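Local structure of enoyl-CoA hydratase (Mycobacterium avium subsp. paratuberculosis, 4LK5) at residues A165-G170 / L195-L200. The protein probably acts as an enoyl-CoA hydratase of the crotonase superfamily, adding water across the double bond of enoyl-CoA thioesters. Numbering follows the deposited sequence.
Sequences AFTKIG and LLPERL
The pyrrolidine ring of P197 is met at its CG-CD edge by T167 and is approached obliquely, from one face at the CG corner, by K168. T167 contributes its methyl: CG2 lies 3.8 Å from P197 CD and 3.9 Å from P197 CG, close to the mean plane of the ring, so the approach is edge-on; the two side chains cross at about a right angle. K168 arrives off that plane. Only its CG comes close, 4.0 Å from P197 CG; beyond it the chain runs on the same side of the ring at a greater height, pointing opposite to the proline side chain. A chi1 of -77° sets CG beside the backbone N and anti to the carbonyl carbon, and bends at chi3 and chi4 turn the amine toward the far end of the proline, where K168 NZ stands 3.9 Å from P197 O. The amine also remains 5.4 Å from E198 OE1, a separation at which any attraction would be long-range. Across the two segments the evidence is thus of van der Waals packing, with 201 Å² buried in total.

Several polar atoms have partners outside the two segments: T167 OG1 makes a weak hydrogen bond to L171 O, while R230 of a second subunit hydrogen-bonds P197 O and forms a salt bridge with E198. F239 of that subunit packs on T167 and L195, and M163 touches both K168 and P197. The 3-10 turn 166-168, closed by K168 N to A165 O at 2.8 Å, follows strand 161-163; P197 lies just beyond helix 187-195 and before strand 200-201, which runs antiparallel to strand 161-163. The contact therefore joins the loops flanking this small sheet, at a subunit interface of the crotonase fold.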
ATOM      1  N   ALA C 165      -2.916 -20.289   0.796  1.00 40.53           N
ATOM      2  CA  ALA C 165      -2.995 -21.599   0.133  1.00 44.83           C
ATOM      3  C   ALA C 165      -4.235 -21.804  -0.709  1.00 42.31           C
ATOM      4  O   ALA C 165      -4.249 -22.668  -1.574  1.00 46.12           O
ATOM      5  CB  ALA C 165      -2.901 -22.714   1.169  1.00 48.82           C
ATOM      6  N   PHE C 166      -5.256 -20.993  -0.493  1.00 42.53           N
ATOM      7  CA  PHE C 166      -6.591 -21.273  -1.023  1.00 42.67           C
ATOM      8  C   PHE C 166      -6.564 -21.898  -2.426  1.00 41.37           C
ATOM      9  O   PHE C 166      -7.200 -22.913  -2.723  1.00 39.20           O
ATOM     10  CB  PHE C 166      -7.392 -19.995  -1.065  1.00 41.65           C
ATOM     11  CG  PHE C 166      -7.440 -19.277   0.236  1.00 44.42           C
ATOM     12  CD1 PHE C 166      -8.297 -19.695   1.235  1.00 45.43           C
ATOM     13  CD2 PHE C 166      -6.635 -18.162   0.459  1.00 44.88           C
ATOM     14  CE1 PHE C 166      -8.355 -19.019   2.425  1.00 44.42           C
ATOM     15  CE2 PHE C 166      -6.679 -17.485   1.653  1.00 43.07           C
ATOM     16  CZ  PHE C 166      -7.535 -17.915   2.638  1.00 44.95           C
ATOM     17  N   THR C 167      -5.796 -21.270  -3.271  1.00 40.85           N
ATOM     18  CA  THR C 167      -5.793 -21.529  -4.707  1.00 45.10           C
ATOM     19  C   THR C 167      -5.183 -22.895  -5.100  1.00 40.48           C
ATOM     20  O   THR C 167      -5.377 -23.375  -6.197  1.00 37.55           O
ATOM     21  CB  THR C 167      -5.054 -20.317  -5.364  1.00 46.31           C
ATOM     22  OG1 THR C 167      -5.995 -19.506  -6.077  1.00 48.85           O
ATOM     23  CG2 THR C 167      -3.908 -20.734  -6.236  1.00 47.41           C
ATOM     24  N   LYS C 168      -4.415 -23.490  -4.199  1.00 45.07           N
ATOM     25  CA  LYS C 168      -3.839 -24.817  -4.417  1.00 50.37           C
ATOM     26  C   LYS C 168      -4.893 -25.907  -4.343  1.00 46.80           C
ATOM     27  O   LYS C 168      -4.668 -27.009  -4.798  1.00 46.12           O
ATOM     28  CB  LYS C 168      -2.750 -25.111  -3.384  1.00 54.74           C
ATOM     29  CG  LYS C 168      -1.443 -24.395  -3.708  1.00 65.24           C
ATOM     30  CD  LYS C 168      -0.269 -24.818  -2.811  1.00 70.32           C
ATOM     31  CE  LYS C 168       1.037 -24.870  -3.610  1.00 78.99           C
ATOM     32  NZ  LYS C 168       2.215 -24.314  -2.880  1.00 84.81           N
ATOM     33  N   ILE C 169      -6.044 -25.572  -3.777  1.00 42.58           N
ATOM     34  CA  ILE C 169      -7.102 -26.522  -3.585  1.00 43.92           C
ATOM     35  C   ILE C 169      -8.397 -26.025  -4.223  1.00 44.13           C
ATOM     36  O   ILE C 169      -9.483 -26.517  -3.882  1.00 42.66           O
ATOM     37  CB  ILE C 169      -7.317 -26.806  -2.071  1.00 44.62           C
ATOM     38  CG1 ILE C 169      -7.810 -25.559  -1.350  1.00 44.61           C
ATOM     39  CG2 ILE C 169      -6.012 -27.272  -1.412  1.00 42.50           C
ATOM     40  CD1 ILE C 169      -8.414 -25.840  -0.007  1.00 48.13           C
ATOM     41  N   GLY C 170      -8.288 -25.056  -5.131  1.00 38.78           N
ATOM     42  CA  GLY C 170      -9.422 -24.629  -5.923  1.00 40.55           C
ATOM     43  C   GLY C 170     -10.356 -23.669  -5.215  1.00 42.98           C
ATOM     44  O   GLY C 170     -11.535 -23.598  -5.546  1.00 50.56           O
ATOM     45  N   LEU C 195      -2.278 -15.698  -6.331  1.00 36.12           N
ATOM     46  CA  LEU C 195      -2.271 -16.465  -7.574  1.00 37.90           C
ATOM     47  C   LEU C 195      -1.103 -17.439  -7.681  1.00 40.76           C
ATOM     48  O   LEU C 195      -1.198 -18.442  -8.403  1.00 46.02           O
ATOM     49  CB  LEU C 195      -2.267 -15.560  -8.813  1.00 35.12           C
ATOM     50  CG  LEU C 195      -3.491 -14.688  -9.111  1.00 35.02           C
ATOM     51  CD1 LEU C 195      -3.259 -13.984 -10.443  1.00 37.32           C
ATOM     52  CD2 LEU C 195      -4.801 -15.459  -9.148  1.00 34.05           C
ATOM     53  N   LEU C 196      -0.004 -17.143  -6.999  1.00 36.93           N
ATOM     54  CA  LEU C 196       1.181 -17.977  -7.084  1.00 35.28           C
ATOM     55  C   LEU C 196       1.641 -18.269  -5.693  1.00 34.58           C
ATOM     56  O   LEU C 196       2.791 -18.022  -5.343  1.00 33.64           O
ATOM     57  CB  LEU C 196       2.296 -17.257  -7.844  1.00 35.81           C
ATOM     58  CG  LEU C 196       1.964 -17.028  -9.299  1.00 36.71           C
ATOM     59  CD1 LEU C 196       2.822 -15.889  -9.845  1.00 39.18           C
ATOM     60  CD2 LEU C 196       2.160 -18.317 -10.089  1.00 37.19           C
ATOM     61  N   PRO C 197       0.751 -18.829  -4.881  1.00 37.88           N
ATOM     62  CA  PRO C 197       1.125 -19.001  -3.488  1.00 37.60           C
ATOM     63  C   PRO C 197       2.450 -19.739  -3.321  1.00 40.12           C
ATOM     64  O   PRO C 197       2.741 -20.681  -4.072  1.00 44.52           O
ATOM     65  CB  PRO C 197      -0.037 -19.781  -2.913  1.00 36.63           C
ATOM     66  CG  PRO C 197      -0.642 -20.465  -4.080  1.00 37.22           C
ATOM     67  CD  PRO C 197      -0.477 -19.558  -5.232  1.00 35.29           C
ATOM     68  N   GLU C 198       3.251 -19.251  -2.370  1.00 45.46           N
ATOM     69  CA  GLU C 198       4.561 -19.803  -1.971  1.00 46.58           C
ATOM     70  C   GLU C 198       4.687 -19.605  -0.463  1.00 47.45           C
ATOM     71  O   GLU C 198       4.011 -18.761   0.128  1.00 44.68           O
ATOM     72  CB  GLU C 198       5.721 -19.037  -2.628  1.00 50.01           C
ATOM     73  CG  GLU C 198       6.032 -19.412  -4.075  1.00 54.92           C
ATOM     74  CD  GLU C 198       6.456 -20.865  -4.222  1.00 61.81           C
ATOM     75  OE1 GLU C 198       6.822 -21.500  -3.198  1.00 68.99           O
ATOM     76  OE2 GLU C 198       6.413 -21.376  -5.356  1.00 55.34           O
ATOM     77  N   ARG C 199       5.567 -20.370   0.168  1.00 51.08           N
ATOM     78  CA  ARG C 199       5.842 -20.211   1.595  1.00 47.35           C
ATOM     79  C   ARG C 199       6.668 -18.964   1.735  1.00 43.80           C
ATOM     80  O   ARG C 199       7.846 -18.952   1.398  1.00 45.41           O
ATOM     81  CB  ARG C 199       6.603 -21.429   2.148  1.00 52.08           C
ATOM     82  CG  ARG C 199       5.775 -22.702   2.113  1.00 55.89           C
ATOM     83  CD  ARG C 199       6.458 -23.928   2.675  1.00 57.79           C
ATOM     84  NE  ARG C 199       5.573 -25.104   2.545  1.00 64.03           N
ATOM     85  CZ  ARG C 199       5.651 -26.215   3.284  1.00 60.73           C
ATOM     86  NH1 ARG C 199       6.577 -26.334   4.233  1.00 59.61           N
ATOM     87  NH2 ARG C 199       4.802 -27.216   3.074  1.00 59.59           N
ATOM     88  N   LEU C 200       6.043 -17.897   2.195  1.00 43.26           N
ATOM     89  CA  LEU C 200       6.729 -16.619   2.347  1.00 40.15           C
ATOM     90  C   LEU C 200       7.360 -16.566   3.757  1.00 38.97           C
ATOM     91  O   LEU C 200       6.628 -16.416   4.728  1.00 35.64           O
ATOM     92  CB  LEU C 200       5.747 -15.459   2.160  1.00 35.78           C
ATOM     93  CG  LEU C 200       6.458 -14.113   2.291  1.00 38.56           C
ATOM     94  CD1 LEU C 200       6.962 -13.656   0.948  1.00 43.02           C
ATOM     95  CD2 LEU C 200       5.546 -13.063   2.886  1.00 40.76           C
TER